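Local coordinates for sugar ABC transporter, sugar-binding protein (Streptococcus pneumoniae, PDB 2HEU) that probably binds an oligosaccharide such as raffinose outside the cell membrane and delivers it to an ABC transporter for uptake, at residues G130-K135 with A347-Y352; K144-W149 with E153-D158; W175-Y180 with D222-N227; W259-I264 with F271-F276. All blocks are in the same frame, centred on the assembly; numbering follows the deposited sequence. Where two conformers were deposited one is given.

How the contacts relate
All four contacts are mainly buried and lie in the same lobe of the binding protein, but they differ in chemistry. Contacts 1 and 4 hold the same sheet, in which strands 129-134 and 273-276 are antiparallel neighbours; contact 1 sets a methionine against a strand end, contact 4 three isoleucines between helix and strand. Contact 2, about 24 Å from the centre of the chain against 14 to 17 Å for the others, alone has a hydrogen bond between its segments and includes an exposed lysine. Contact 3 rests a leucine on a tyrosine ring and meets contact 2 through Ile-223 and Ile-226, which pack on helix 149-161.

Contact 1: G130-K135 with A347-Y352; sequences GIYYNK and AGMTEY
Met-349 reaches from the short helix 347-350 to the beginning of segment 130-135, and its side chain makes the whole of the contact with Gly-130 and Tyr-132. CG of Met-349 stands anti to the backbone N (chi1 -168°) and the chain runs extended until it bends at SD (chi3 -66°), which swings the methyl across Gly-130 N toward Tyr-132. There CE of Met-349 lies 3.5 Å from Gly-130 N, with SD of Met-349 at 3.8 Å from the same nitrogen. With no side chain on Gly-130, the thioether can lie directly against the strand backbone; Gly-130 CA and Met-349 CA are 5.6 Å apart. Met-349 CE also meets Tyr-132 near its phenolic end, 3.8 Å from Tyr-132 CE2, approaching the ring obliquely. Tyr-132 OH is hydrogen-bonded to Gly-257 O, a bond that helps to hold the ring beside the methyl.

This close group of three buried residues contrasts with what follows Met-349. Thr-350 and Tyr-352 are partly exposed and Glu-351 is exposed, as the chain runs away from the strand into a loop. The backbone N of Met-349 is itself hydrogen-bonded to Thr-275 OG1, so the short helix is also tied to the adjoining strand. The arrangement is a helix turn packed on the central strand of a three-stranded antiparallel sheet, in one lobe of the two-lobed solute-binding protein fold.

Contact 2: K144-W149 with E153-D158; sequences KVPETW and EQLVKD
Lys-144 meets Leu-155 through its backbone: CD1 of the leucine lies 4.0 Å from Lys-144 O, while the lysine's side chain leads away from the helix. Pro-146 then turns its ring toward the same leucine. Pro-146 CD is 3.7 Å from Leu-155 CD2, an apolar contact made by the methyl that does not face Lys-144 O. Leu-155 can fork between the two residues because its CG is anti to the backbone N (chi1 173°), which carries both methyls out from the helix to the incoming chain.

Thr-148 caps the helix N-terminus, its OG1 accepting from Glu-151 N. The helix has begun at Trp-149, and Trp-149 O accepts from Glu-153 N over 3.0 Å, with an N-H...O angle of 167°, as in a regular alpha-helical turn. Glu-153 CG packs 3.5 Å from that same Trp-149 O, and its carboxylate continues to a salt bridge with Lys-219.

The segment thus doubles back along the helix that it leads into. Pro-146 also touches Phe-276 of strand 273-276, and Trp-149 packs on helix 212-222, with its NE1 bonded to Thr-187 in helix 178-189.

Contact 3: W175-Y180 with D222-N227; sequences WTLNGY and DILRIN
A CH-pi contact dominates where Leu-224 lies over the ring of Tyr-180. Leu-224 CD1 stands 3.8 Å from the centroid of the Tyr-180 ring and 13° off the normal, so the methyl sits almost squarely above the middle of one face. The rest of the leucine follows the ring outward: Leu-224 CG is 3.8 Å from Tyr-180 CZ, and Leu-224 CD2 is 3.9 Å from Tyr-180 CE1. The two side chains run antiparallel, the leucine lying from the ring centre out to the hydroxyl. Tyr-180 CG is anti to its own backbone N (chi1 -172°), which sends the ring out from the helix toward the loop.

Apolar contact extends this patch. Leu-177 and Leu-224 meet tip to tip, with their CD1 atoms 3.9 Å apart, so one methyl of Leu-224 touches both an aromatic face and a second leucine.

These contacts join the start of helix 178-189 and the 3-10 turn before it to the chain that leaves helix 212-222, within the helical part of one lobe of the periplasmic binding protein fold. Pro-255 of strand 253-257 touches both Leu-177 and Tyr-180, and Phe-167 packs on Leu-224.

Where the two segments touch, the polar group is the phenolic hydroxyl. Tyr-180 OH is hydrogen-bonded to Val-220 O, which satisfies the hydroxyl of this buried residue within the last turn of helix 212-222. The same oxygen is closely packed by carbon: Ile-223 CB approaches Tyr-180 OH to 3.6 Å, the isoleucine crossing the tyrosine at about a right angle. Ile-223 also touches Phe-152, Glu-153 and Val-156 of helix 149-161.

Contact 4: W259-I264 with F271-F276; sequences WAITAI and FKIGTF
Helix-on-sheet packing, as found in the alpha/beta lobes of solute-binding proteins, joins helix 260-265 to strand 273-276, an outer strand of a three-stranded antiparallel sheet. Three isoleucines make the contact: Ile-261 and Ile-264, one helix turn apart, both direct their side chains toward the strand, and Ile-273 directs its own toward the helix. The interface is wholly apolar, with no hydrogen bond between the two segments. Its backbones stay well separated, the closest CA atoms, of Ile-261 and Ile-273, being 8.8 Å apart, so the distance is spanned by the branched side chains alone.

Ile-273 carries its CG1 branch anti to the carbonyl carbon (chi1 -58°) and extends it to CD1, which reaches both helix residues. In Ile-261 it is the long branch that does the touching. Its CG1 is anti to the backbone N (chi1 -170°), and Ile-261 CD1 also grazes the short branch of Ile-273, 4.1 Å from Ile-273 CG2. Ile-264 instead uses its short branch, CG2.

Pro-345 touches both Ile-261 and Ile-273, while Phe-246 of helix 239-247 packs on Ile-264. Tyr-132 of the central strand adds its ring beside all three isoleucines. The packing centres on the terminal methyl of the strand residue: Ile-273 CD1 lies 3.8 Å from Ile-261 CD1 and 3.6 Å from Ile-264 CG2.

Contact 1: G130-K135 with A347-Y352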
loop_
_atom_site.group_PDB
_atom_site.type_symbol
_atom_site.label_atom_id
_atom_site.label_comp_id
_atom_site.label_asym_id
_atom_site.label_seq_id
_atom_site.Cartn_x
_atom_site.Cartn_y
_atom_site.Cartn_z
ATOM N N GLY A 130 2.779 6.936 5.060
ATOM C CA GLY A 130 2.814 8.037 6.024
ATOM C C GLY A 130 4.141 8.784 5.937
ATOM O O GLY A 130 4.770 8.833 4.887
ATOM N N ILE A 131 4.531 9.361 7.091
ATOM C CA ILE A 131 5.703 10.196 7.122
ATOM C C ILE A 131 6.762 9.502 7.989
ATOM O O ILE A 131 6.544 9.244 9.172
ATOM C CB ILE A 131 5.469 11.612 7.702
ATOM C CG1 ILE A 131 4.225 12.262 7.037
ATOM C CG2 ILE A 131 6.667 12.450 7.556
ATOM C CD1 ILE A 131 4.338 12.494 5.551
ATOM N N TYR A 132 7.911 9.168 7.368
ATOM C CA TYR A 132 9.109 8.736 8.174
ATOM C C TYR A 132 9.708 9.925 8.802
ATOM O O TYR A 132 9.797 11.010 8.200
ATOM C CB TYR A 132 10.144 8.086 7.215
ATOM C CG TYR A 132 9.684 6.758 6.678
ATOM C CD1 TYR A 132 10.016 5.588 7.368
ATOM C CD2 TYR A 132 8.915 6.640 5.561
ATOM C CE1 TYR A 132 9.616 4.344 6.900
ATOM C CE2 TYR A 132 8.502 5.415 5.105
ATOM C CZ TYR A 132 8.867 4.254 5.793
ATOM O OH TYR A 132 8.485 3.003 5.353
ATOM N N TYR A 133 10.166 9.754 10.069
ATOM C CA TYR A 133 10.836 10.867 10.733
ATOM C C TYR A 133 11.945 10.344 11.595
ATOM O O TYR A 133 12.032 9.156 12.001
ATOM C CB TYR A 133 9.842 11.705 11.581
ATOM C CG TYR A 133 9.331 11.077 12.875
ATOM C CD1 TYR A 133 8.356 10.095 12.883
ATOM C CD2 TYR A 133 9.849 11.509 14.082
ATOM C CE1 TYR A 133 7.906 9.561 14.054
ATOM C CE2 TYR A 133 9.406 10.935 15.278
ATOM C CZ TYR A 133 8.421 9.975 15.255
ATOM O OH TYR A 133 7.989 9.433 16.431
ATOM N N ASN A 134 12.870 11.253 11.902
ATOM C CA ASN A 134 14.051 10.971 12.705
ATOM C C ASN A 134 13.753 11.257 14.183
ATOM O O ASN A 134 13.687 12.423 14.577
ATOM C CB ASN A 134 15.174 11.845 12.189
ATOM C CG ASN A 134 16.534 11.657 12.813
ATOM O OD1 ASN A 134 17.579 11.739 12.038
ATOM N ND2 ASN A 134 16.606 11.406 14.046
ATOM N N LYS A 135 13.566 10.177 14.963
ATOM C CA LYS A 135 13.196 10.384 16.362
ATOM C C LYS A 135 14.246 11.132 17.121
ATOM O O LYS A 135 13.968 11.970 18.015
ATOM C CB LYS A 135 12.913 9.055 17.055
ATOM C CG LYS A 135 11.757 8.279 16.548
ATOM C CD LYS A 135 11.563 6.957 17.332
ATOM C CE LYS A 135 10.343 6.212 17.031
ATOM N NZ LYS A 135 10.275 4.927 17.783
ATOM N N ALA A 347 5.624 1.560 13.484
ATOM C CA ALA A 347 4.540 1.566 14.469
ATOM C C ALA A 347 3.537 2.689 14.243
ATOM O O ALA A 347 2.346 2.452 14.263
ATOM C CB ALA A 347 5.120 1.668 15.845
ATOM N N GLY A 348 3.998 3.896 14.017
ATOM C CA GLY A 348 3.053 5.026 13.859
ATOM C C GLY A 348 2.217 4.890 12.616
ATOM O O GLY A 348 1.005 5.086 12.612
ATOM N N MET A 349 2.864 4.509 11.508
ATOM C CA MET A 349 2.148 4.395 10.254
ATOM C C MET A 349 1.081 3.315 10.294
ATOM O O MET A 349 0.119 3.400 9.579
ATOM C CB MET A 349 3.184 4.012 9.160
ATOM C CG MET A 349 2.629 4.144 7.747
ATOM S SD MET A 349 3.726 3.588 6.475
ATOM C CE MET A 349 5.040 4.710 6.541
ATOM N N THR A 350 1.340 2.260 11.066
ATOM C CA THR A 350 0.485 1.062 11.048
ATOM C C THR A 350 -0.340 0.903 12.303
ATOM O O THR A 350 -1.003 -0.117 12.443
ATOM C CB THR A 350 1.333 -0.224 10.800
ATOM O OG1 THR A 350 2.211 -0.393 11.975
ATOM C CG2 THR A 350 2.105 -0.145 9.524
ATOM N N GLU A 351 -0.399 1.904 13.191
ATOM C CA GLU A 351 -1.120 1.798 14.453
ATOM C C GLU A 351 -2.572 1.433 14.257
ATOM O O GLU A 351 -3.142 0.735 15.113
ATOM C CB GLU A 351 -0.946 3.147 15.185
ATOM C CG GLU A 351 -1.645 3.113 16.520
ATOM C CD GLU A 351 -1.509 4.331 17.320
ATOM O OE1 GLU A 351 -0.897 5.328 16.929
ATOM O OE2 GLU A 351 -2.015 4.352 18.498
ATOM N N TYR A 352 -3.199 2.031 13.217
ATOM C CA TYR A 352 -4.646 1.833 12.867
ATOM C C TYR A 352 -4.738 0.934 11.591
ATOM O O TYR A 352 -5.750 0.980 10.889
ATOM C CB TYR A 352 -5.410 3.221 12.749
ATOM C CG TYR A 352 -5.678 3.873 14.131
ATOM C CD1 TYR A 352 -6.764 3.542 14.940
ATOM C CD2 TYR A 352 -4.838 4.880 14.635
ATOM C CE1 TYR A 352 -6.998 4.129 16.160
ATOM C CE2 TYR A 352 -5.013 5.435 15.974
ATOM C CZ TYR A 352 -6.152 5.060 16.708
ATOM O OH TYR A 352 -6.448 5.573 17.885
#

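Contact 2: K144-W149 with E153-D158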
loop_
_atom_site.group_PDB
_atom_site.type_symbol
_atom_site.label_atom_id
_atom_site.label_comp_id
_atom_site.label_asym_id
_atom_site.label_seq_id
_atom_site.Cartn_x
_atom_site.Cartn_y
_atom_site.Cartn_z
ATOM N N LYS A 144 7.592 17.476 18.130
ATOM C CA LYS A 144 6.664 16.439 18.358
ATOM C C LYS A 144 5.996 16.101 17.029
ATOM O O LYS A 144 5.811 16.941 16.127
ATOM C CB LYS A 144 5.567 16.911 19.334
ATOM C CG LYS A 144 6.017 17.387 20.625
ATOM C CD LYS A 144 6.728 16.339 21.414
ATOM C CE LYS A 144 6.937 16.828 22.881
ATOM N NZ LYS A 144 7.901 17.985 22.875
ATOM N N VAL A 145 5.619 14.851 16.919
ATOM C CA VAL A 145 4.759 14.404 15.816
ATOM C C VAL A 145 3.511 15.284 15.749
ATOM O O VAL A 145 2.844 15.509 16.800
ATOM C CB VAL A 145 4.301 12.876 16.086
ATOM C CG1 VAL A 145 3.127 12.495 15.221
ATOM C CG2 VAL A 145 5.563 11.957 15.821
ATOM N N PRO A 146 3.118 15.751 14.577
ATOM C CA PRO A 146 1.927 16.668 14.466
ATOM C C PRO A 146 0.646 15.888 14.423
ATOM O O PRO A 146 0.580 14.843 13.838
ATOM C CB PRO A 146 2.206 17.381 13.162
ATOM C CG PRO A 146 2.871 16.319 12.329
ATOM C CD PRO A 146 3.752 15.507 13.251
ATOM N N GLU A 147 -0.397 16.444 15.009
ATOM C CA GLU A 147 -1.765 15.756 15.073
ATOM C C GLU A 147 -2.820 16.468 14.455
ATOM O O GLU A 147 -3.938 16.026 14.473
ATOM C CB GLU A 147 -2.435 15.478 16.313
ATOM C CG GLU A 147 -1.824 16.116 17.133
ATOM C CD GLU A 147 -1.232 15.147 17.972
ATOM O OE1 GLU A 147 -1.733 15.103 19.173
ATOM O OE2 GLU A 147 -0.915 14.074 17.437
ATOM N N THR A 148 -2.521 17.549 13.734
ATOM C CA THR A 148 -3.457 18.259 12.895
ATOM C C THR A 148 -2.666 18.850 11.668
ATOM O O THR A 148 -1.474 19.016 11.724
ATOM C CB THR A 148 -4.129 19.451 13.584
ATOM O OG1 THR A 148 -3.159 20.402 13.905
ATOM C CG2 THR A 148 -4.882 19.038 14.858
ATOM N N TRP A 149 -3.403 19.209 10.639
ATOM C CA TRP A 149 -2.833 19.920 9.510
ATOM C C TRP A 149 -2.059 21.127 10.035
ATOM O O TRP A 149 -0.919 21.399 9.563
ATOM C CB TRP A 149 -3.847 20.401 8.532
ATOM C CG TRP A 149 -4.678 19.359 7.821
ATOM C CD1 TRP A 149 -4.385 18.033 7.574
ATOM C CD2 TRP A 149 -5.962 19.578 7.256
ATOM N NE1 TRP A 149 -5.387 17.448 6.862
ATOM C CE2 TRP A 149 -6.361 18.388 6.615
ATOM C CE3 TRP A 149 -6.806 20.709 7.121
ATOM C CZ2 TRP A 149 -7.564 18.258 5.950
ATOM C CZ3 TRP A 149 -8.030 20.593 6.435
ATOM C CH2 TRP A 149 -8.366 19.397 5.858
ATOM N N GLU A 153 2.017 22.039 9.504
ATOM C CA GLU A 153 2.546 23.254 8.939
ATOM C C GLU A 153 3.566 23.859 9.934
ATOM O O GLU A 153 4.673 24.243 9.542
ATOM C CB GLU A 153 1.403 24.307 8.745
ATOM C CG GLU A 153 0.444 23.990 7.706
ATOM C CD GLU A 153 -0.776 24.913 7.680
ATOM O OE1 GLU A 153 -0.997 25.634 8.696
ATOM O OE2 GLU A 153 -1.504 24.911 6.671
ATOM N N GLN A 154 3.195 23.933 11.217
ATOM C CA GLN A 154 4.078 24.589 12.178
ATOM C C GLN A 154 5.349 23.812 12.383
ATOM O O GLN A 154 6.409 24.389 12.570
ATOM C CB GLN A 154 3.351 24.836 13.496
ATOM C CG GLN A 154 4.140 25.717 14.427
ATOM C CD GLN A 154 4.335 27.114 13.826
ATOM O OE1 GLN A 154 5.528 27.562 13.635
ATOM N NE2 GLN A 154 3.270 27.778 13.437
ATOM N N LEU A 155 5.293 22.480 12.384
ATOM C CA LEU A 155 6.455 21.625 12.527
ATOM C C LEU A 155 7.454 21.908 11.430
ATOM O O LEU A 155 8.643 22.040 11.675
ATOM C CB LEU A 155 5.969 20.160 12.509
ATOM C CG LEU A 155 7.131 19.117 12.487
ATOM C CD1 LEU A 155 8.006 19.221 13.711
ATOM C CD2 LEU A 155 6.525 17.783 12.278
ATOM N N VAL A 156 6.978 21.963 10.176
ATOM C CA VAL A 156 7.852 22.207 9.039
ATOM C C VAL A 156 8.510 23.574 9.216
ATOM O O VAL A 156 9.724 23.702 9.029
ATOM C CB VAL A 156 7.059 22.082 7.736
ATOM C CG1 VAL A 156 7.865 22.467 6.537
ATOM C CG2 VAL A 156 6.580 20.641 7.601
ATOM N N LYS A 157 7.729 24.607 9.559
ATOM C CA LYS A 157 8.309 25.929 9.739
ATOM C C LYS A 157 9.285 25.909 10.851
ATOM O O LYS A 157 10.350 26.564 10.774
ATOM C CB LYS A 157 7.181 26.940 10.031
ATOM C CG LYS A 157 6.269 27.148 8.865
ATOM C CD LYS A 157 5.037 28.010 9.229
ATOM C CE LYS A 157 4.015 28.027 8.107
ATOM N NZ LYS A 157 2.780 28.756 8.594
ATOM N N ASP A 158 9.040 25.234 11.952
ATOM C CA ASP A 158 9.930 25.175 13.091
ATOM C C ASP A 158 11.235 24.500 12.739
ATOM O O ASP A 158 12.305 24.950 13.191
ATOM C CB ASP A 158 9.298 24.431 14.285
ATOM C CG ASP A 158 8.175 25.231 14.931
ATOM O OD1 ASP A 158 7.943 26.434 14.600
ATOM O OD2 ASP A 158 7.505 24.632 15.794
#

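Contact 3: W175-Y180 with D222-N227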
loop_
_atom_site.group_PDB
_atom_site.type_symbol
_atom_site.label_atom_id
_atom_site.label_comp_id
_atom_site.label_asym_id
_atom_site.label_seq_id
_atom_site.Cartn_x
_atom_site.Cartn_y
_atom_site.Cartn_z
ATOM N N TRP A 175 5.535 9.300 -8.219
ATOM C CA TRP A 175 4.764 8.266 -7.507
ATOM C C TRP A 175 4.939 8.368 -6.021
ATOM O O TRP A 175 4.063 7.932 -5.253
ATOM C CB TRP A 175 5.148 6.874 -7.992
ATOM C CG TRP A 175 6.553 6.457 -7.722
ATOM C CD1 TRP A 175 7.633 6.489 -8.570
ATOM C CD2 TRP A 175 7.050 5.884 -6.513
ATOM N NE1 TRP A 175 8.749 5.945 -7.955
ATOM C CE2 TRP A 175 8.398 5.600 -6.687
ATOM C CE3 TRP A 175 6.481 5.582 -5.268
ATOM C CZ2 TRP A 175 9.228 4.978 -5.662
ATOM C CZ3 TRP A 175 7.281 5.034 -4.280
ATOM C CH2 TRP A 175 8.624 4.755 -4.509
ATOM N N THR A 176 6.070 8.857 -5.526
ATOM C CA THR A 176 6.317 8.921 -4.128
ATOM C C THR A 176 5.275 9.720 -3.321
ATOM O O THR A 176 5.150 9.488 -2.123
ATOM C CB THR A 176 7.752 9.454 -3.783
ATOM O OG1 THR A 176 7.859 10.795 -4.252
ATOM C CG2 THR A 176 8.862 8.566 -4.356
ATOM N N LEU A 177 4.628 10.660 -3.992
ATOM C CA LEU A 177 3.598 11.505 -3.359
ATOM C C LEU A 177 2.155 11.075 -3.646
ATOM O O LEU A 177 1.234 11.759 -3.229
ATOM C CB LEU A 177 3.806 12.983 -3.738
ATOM C CG LEU A 177 5.095 13.591 -3.231
ATOM C CD1 LEU A 177 5.128 15.065 -3.596
ATOM C CD2 LEU A 177 5.297 13.372 -1.732
ATOM N N ASN A 178 1.990 9.927 -4.314
ATOM C CA ASN A 178 0.596 9.449 -4.535
ATOM C C ASN A 178 -0.108 9.307 -3.192
ATOM O O ASN A 178 -1.224 9.823 -3.020
ATOM C CB ASN A 178 0.709 8.102 -5.276
ATOM C CG ASN A 178 -0.616 7.570 -5.668
ATOM O OD1 ASN A 178 -0.720 6.250 -5.680
ATOM N ND2 ASN A 178 -1.520 8.319 -6.100
ATOM N N GLY A 179 0.493 8.602 -2.215
ATOM C CA GLY A 179 -0.173 8.456 -0.963
ATOM C C GLY A 179 -0.419 9.745 -0.240
ATOM O O GLY A 179 -1.430 9.932 0.436
ATOM N N TYR A 180 0.503 10.716 -0.363
ATOM C CA TYR A 180 0.393 11.998 0.317
ATOM C C TYR A 180 -0.880 12.721 -0.153
ATOM O O TYR A 180 -1.674 13.186 0.661
ATOM C CB TYR A 180 1.637 12.820 0.086
ATOM C CG TYR A 180 1.678 14.083 0.907
ATOM C CD1 TYR A 180 2.337 14.163 2.109
ATOM C CD2 TYR A 180 1.024 15.231 0.486
ATOM C CE1 TYR A 180 2.321 15.310 2.881
ATOM C CE2 TYR A 180 0.988 16.387 1.229
ATOM C CZ TYR A 180 1.635 16.426 2.426
ATOM O OH TYR A 180 1.632 17.535 3.238
ATOM N N ASP A 222 0.384 22.333 0.307
ATOM C CA ASP A 222 1.243 23.454 0.543
ATOM C C ASP A 222 2.199 23.273 1.684
ATOM O O ASP A 222 3.188 23.992 1.783
ATOM C CB ASP A 222 0.434 24.769 0.711
ATOM C CG ASP A 222 0.028 25.376 -0.584
ATOM O OD1 ASP A 222 0.580 25.038 -1.647
ATOM O OD2 ASP A 222 -0.850 26.288 -0.566
ATOM N N ILE A 223 1.972 22.277 2.557
ATOM C CA ILE A 223 2.980 21.954 3.577
ATOM C C ILE A 223 4.310 21.622 2.925
ATOM O O ILE A 223 5.376 21.927 3.432
ATOM C CB ILE A 223 2.454 20.811 4.476
ATOM C CG1 ILE A 223 1.215 21.269 5.242
ATOM C CG2 ILE A 223 3.528 20.305 5.430
ATOM C CD1 ILE A 223 0.444 20.172 5.977
ATOM N N LEU A 224 4.233 20.950 1.756
ATOM C CA LEU A 224 5.429 20.569 0.988
ATOM C C LEU A 224 6.059 21.676 0.215
ATOM O O LEU A 224 7.106 21.489 -0.424
ATOM C CB LEU A 224 5.101 19.381 0.065
ATOM C CG LEU A 224 4.493 18.164 0.714
ATOM C CD1 LEU A 224 4.311 17.074 -0.352
ATOM C CD2 LEU A 224 5.307 17.663 1.915
ATOM N N ARG A 225 5.437 22.867 0.233
ATOM C CA ARG A 225 5.851 24.062 -0.509
ATOM C C ARG A 225 6.358 25.151 0.421
ATOM O O ARG A 225 6.740 26.221 -0.046
ATOM C CB ARG A 225 4.699 24.586 -1.395
ATOM C CG ARG A 225 4.199 23.557 -2.397
ATOM C CD ARG A 225 3.788 24.188 -3.743
ATOM N NE ARG A 225 4.864 24.707 -4.593
ATOM C CZ ARG A 225 5.271 25.965 -4.749
ATOM N NH1 ARG A 225 4.587 26.952 -4.206
ATOM N NH2 ARG A 225 6.300 26.215 -5.524
ATOM N N ILE A 226 6.352 24.925 1.743
ATOM C CA ILE A 226 6.875 25.938 2.684
ATOM C C ILE A 226 8.312 26.269 2.240
ATOM O O ILE A 226 9.104 25.379 1.905
ATOM C CB ILE A 226 6.741 25.433 4.098
ATOM C CG1 ILE A 226 5.240 25.400 4.481
ATOM C CG2 ILE A 226 7.602 26.192 5.085
ATOM C CD1 ILE A 226 4.939 24.636 5.783
ATOM N N ASN A 227 8.663 27.536 2.318
ATOM C CA ASN A 227 10.025 27.923 1.883
ATOM C C ASN A 227 11.080 27.227 2.772
ATOM O O ASN A 227 11.014 27.276 3.978
ATOM C CB ASN A 227 10.161 29.444 1.993
ATOM C CG ASN A 227 11.482 29.958 1.448
ATOM O OD1 ASN A 227 12.526 29.895 2.129
ATOM N ND2 ASN A 227 11.510 30.471 0.249
#

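Contact 4: W259-I264 with F271-F276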
loop_
_atom_site.group_PDB
_atom_site.type_symbol
_atom_site.label_atom_id
_atom_site.label_comp_id
_atom_site.label_asym_id
_atom_site.label_seq_id
_atom_site.Cartn_x
_atom_site.Cartn_y
_atom_site.Cartn_z
ATOM N N TRP A 259 6.870 0.193 2.403
ATOM C CA TRP A 259 7.894 -0.522 1.665
ATOM C C TRP A 259 9.281 0.114 1.876
ATOM O O TRP A 259 10.313 -0.540 1.713
ATOM C CB TRP A 259 7.583 -0.568 0.169
ATOM C CG TRP A 259 7.257 0.745 -0.434
ATOM C CD1 TRP A 259 8.127 1.717 -0.829
ATOM C CD2 TRP A 259 5.938 1.298 -0.670
ATOM N NE1 TRP A 259 7.435 2.821 -1.320
ATOM C CE2 TRP A 259 6.105 2.584 -1.213
ATOM C CE3 TRP A 259 4.636 0.821 -0.446
ATOM C CZ2 TRP A 259 4.999 3.390 -1.555
ATOM C CZ3 TRP A 259 3.540 1.619 -0.777
ATOM C CH2 TRP A 259 3.745 2.861 -1.358
ATOM N N ALA A 260 9.353 1.402 2.195
ATOM C CA ALA A 260 10.602 2.141 2.184
ATOM C C ALA A 260 11.549 1.741 3.320
ATOM O O ALA A 260 12.743 1.953 3.207
ATOM C CB ALA A 260 10.363 3.655 2.216
ATOM N N ILE A 261 11.014 1.205 4.408
ATOM C CA ILE A 261 11.869 0.933 5.573
ATOM C C ILE A 261 13.019 -0.031 5.206
ATOM O O ILE A 261 14.133 0.129 5.722
ATOM C CB ILE A 261 11.065 0.410 6.775
ATOM C CG1 ILE A 261 11.917 0.372 8.036
ATOM C CG2 ILE A 261 10.363 -0.902 6.495
ATOM C CD1 ILE A 261 12.602 1.679 8.442
ATOM N N THR A 262 12.784 -0.965 4.326
ATOM C CA THR A 262 13.793 -1.914 3.941
ATOM C C THR A 262 14.988 -1.198 3.312
ATOM O O THR A 262 16.186 -1.395 3.689
ATOM C CB THR A 262 13.142 -2.845 2.902
ATOM O OG1 THR A 262 11.862 -3.368 3.414
ATOM C CG2 THR A 262 14.078 -3.985 2.561
ATOM N N ALA A 263 14.686 -0.277 2.368
ATOM C CA ALA A 263 15.708 0.505 1.714
ATOM C C ALA A 263 16.435 1.398 2.697
ATOM O O ALA A 263 17.663 1.588 2.617
ATOM C CB ALA A 263 15.134 1.297 0.559
ATOM N N ILE A 264 15.702 2.050 3.603
ATOM C CA ILE A 264 16.319 2.927 4.580
ATOM C C ILE A 264 17.307 2.097 5.440
ATOM O O ILE A 264 18.444 2.568 5.673
ATOM C CB ILE A 264 15.243 3.605 5.486
ATOM C CG1 ILE A 264 14.370 4.531 4.615
ATOM C CG2 ILE A 264 15.940 4.365 6.599
ATOM C CD1 ILE A 264 13.107 4.933 5.324
ATOM N N PHE A 271 20.334 6.609 13.705
ATOM C CA PHE A 271 19.237 7.161 14.539
ATOM C C PHE A 271 18.111 6.181 14.547
ATOM O O PHE A 271 18.006 5.296 13.693
ATOM C CB PHE A 271 18.832 8.520 14.032
ATOM C CG PHE A 271 18.234 8.511 12.640
ATOM C CD1 PHE A 271 19.017 8.689 11.531
ATOM C CD2 PHE A 271 16.847 8.365 12.446
ATOM C CE1 PHE A 271 18.453 8.683 10.226
ATOM C CE2 PHE A 271 16.317 8.368 11.212
ATOM C CZ PHE A 271 17.120 8.544 10.086
ATOM N N LYS A 272 17.150 6.481 15.440
ATOM C CA LYS A 272 15.941 5.704 15.633
ATOM C C LYS A 272 14.822 6.224 14.720
ATOM O O LYS A 272 14.393 7.380 14.803
ATOM C CB LYS A 272 15.538 5.760 17.094
ATOM C CG LYS A 272 16.524 4.964 17.947
ATOM C CD LYS A 272 16.910 3.515 17.448
ATOM C CE LYS A 272 17.603 2.628 18.490
ATOM N NZ LYS A 272 18.272 1.511 17.808
ATOM N N ILE A 273 14.370 5.384 13.818
ATOM C CA ILE A 273 13.355 5.771 12.828
ATOM C C ILE A 273 11.974 5.628 13.412
ATOM O O ILE A 273 11.663 4.616 14.034
ATOM C CB ILE A 273 13.464 4.903 11.557
ATOM C CG1 ILE A 273 14.854 5.024 10.942
ATOM C CG2 ILE A 273 12.350 5.202 10.566
ATOM C CD1 ILE A 273 15.210 3.834 10.083
ATOM N N GLY A 274 11.117 6.644 13.176
ATOM C CA GLY A 274 9.723 6.528 13.464
ATOM C C GLY A 274 8.901 6.831 12.242
ATOM O O GLY A 274 9.409 7.272 11.188
ATOM N N THR A 275 7.593 6.608 12.369
ATOM C CA THR A 275 6.635 7.034 11.331
ATOM C C THR A 275 5.430 7.698 12.024
ATOM O O THR A 275 5.104 7.382 13.198
ATOM C CB THR A 275 6.182 5.841 10.465
ATOM O OG1 THR A 275 5.735 4.768 11.310
ATOM C CG2 THR A 275 7.264 5.374 9.521
ATOM N N PHE A 276 4.774 8.558 11.302
ATOM C CA PHE A 276 3.515 9.082 11.766
ATOM C C PHE A 276 2.533 9.108 10.608
ATOM O O PHE A 276 2.864 9.172 9.420
ATOM C CB PHE A 276 3.624 10.426 12.495
ATOM C CG PHE A 276 4.133 11.598 11.694
ATOM C CD1 PHE A 276 3.268 12.386 10.920
ATOM C CD2 PHE A 276 5.477 12.026 11.773
ATOM C CE1 PHE A 276 3.728 13.543 10.286
ATOM C CE2 PHE A 276 5.932 13.148 11.149
ATOM C CZ PHE A 276 5.027 13.907 10.413
#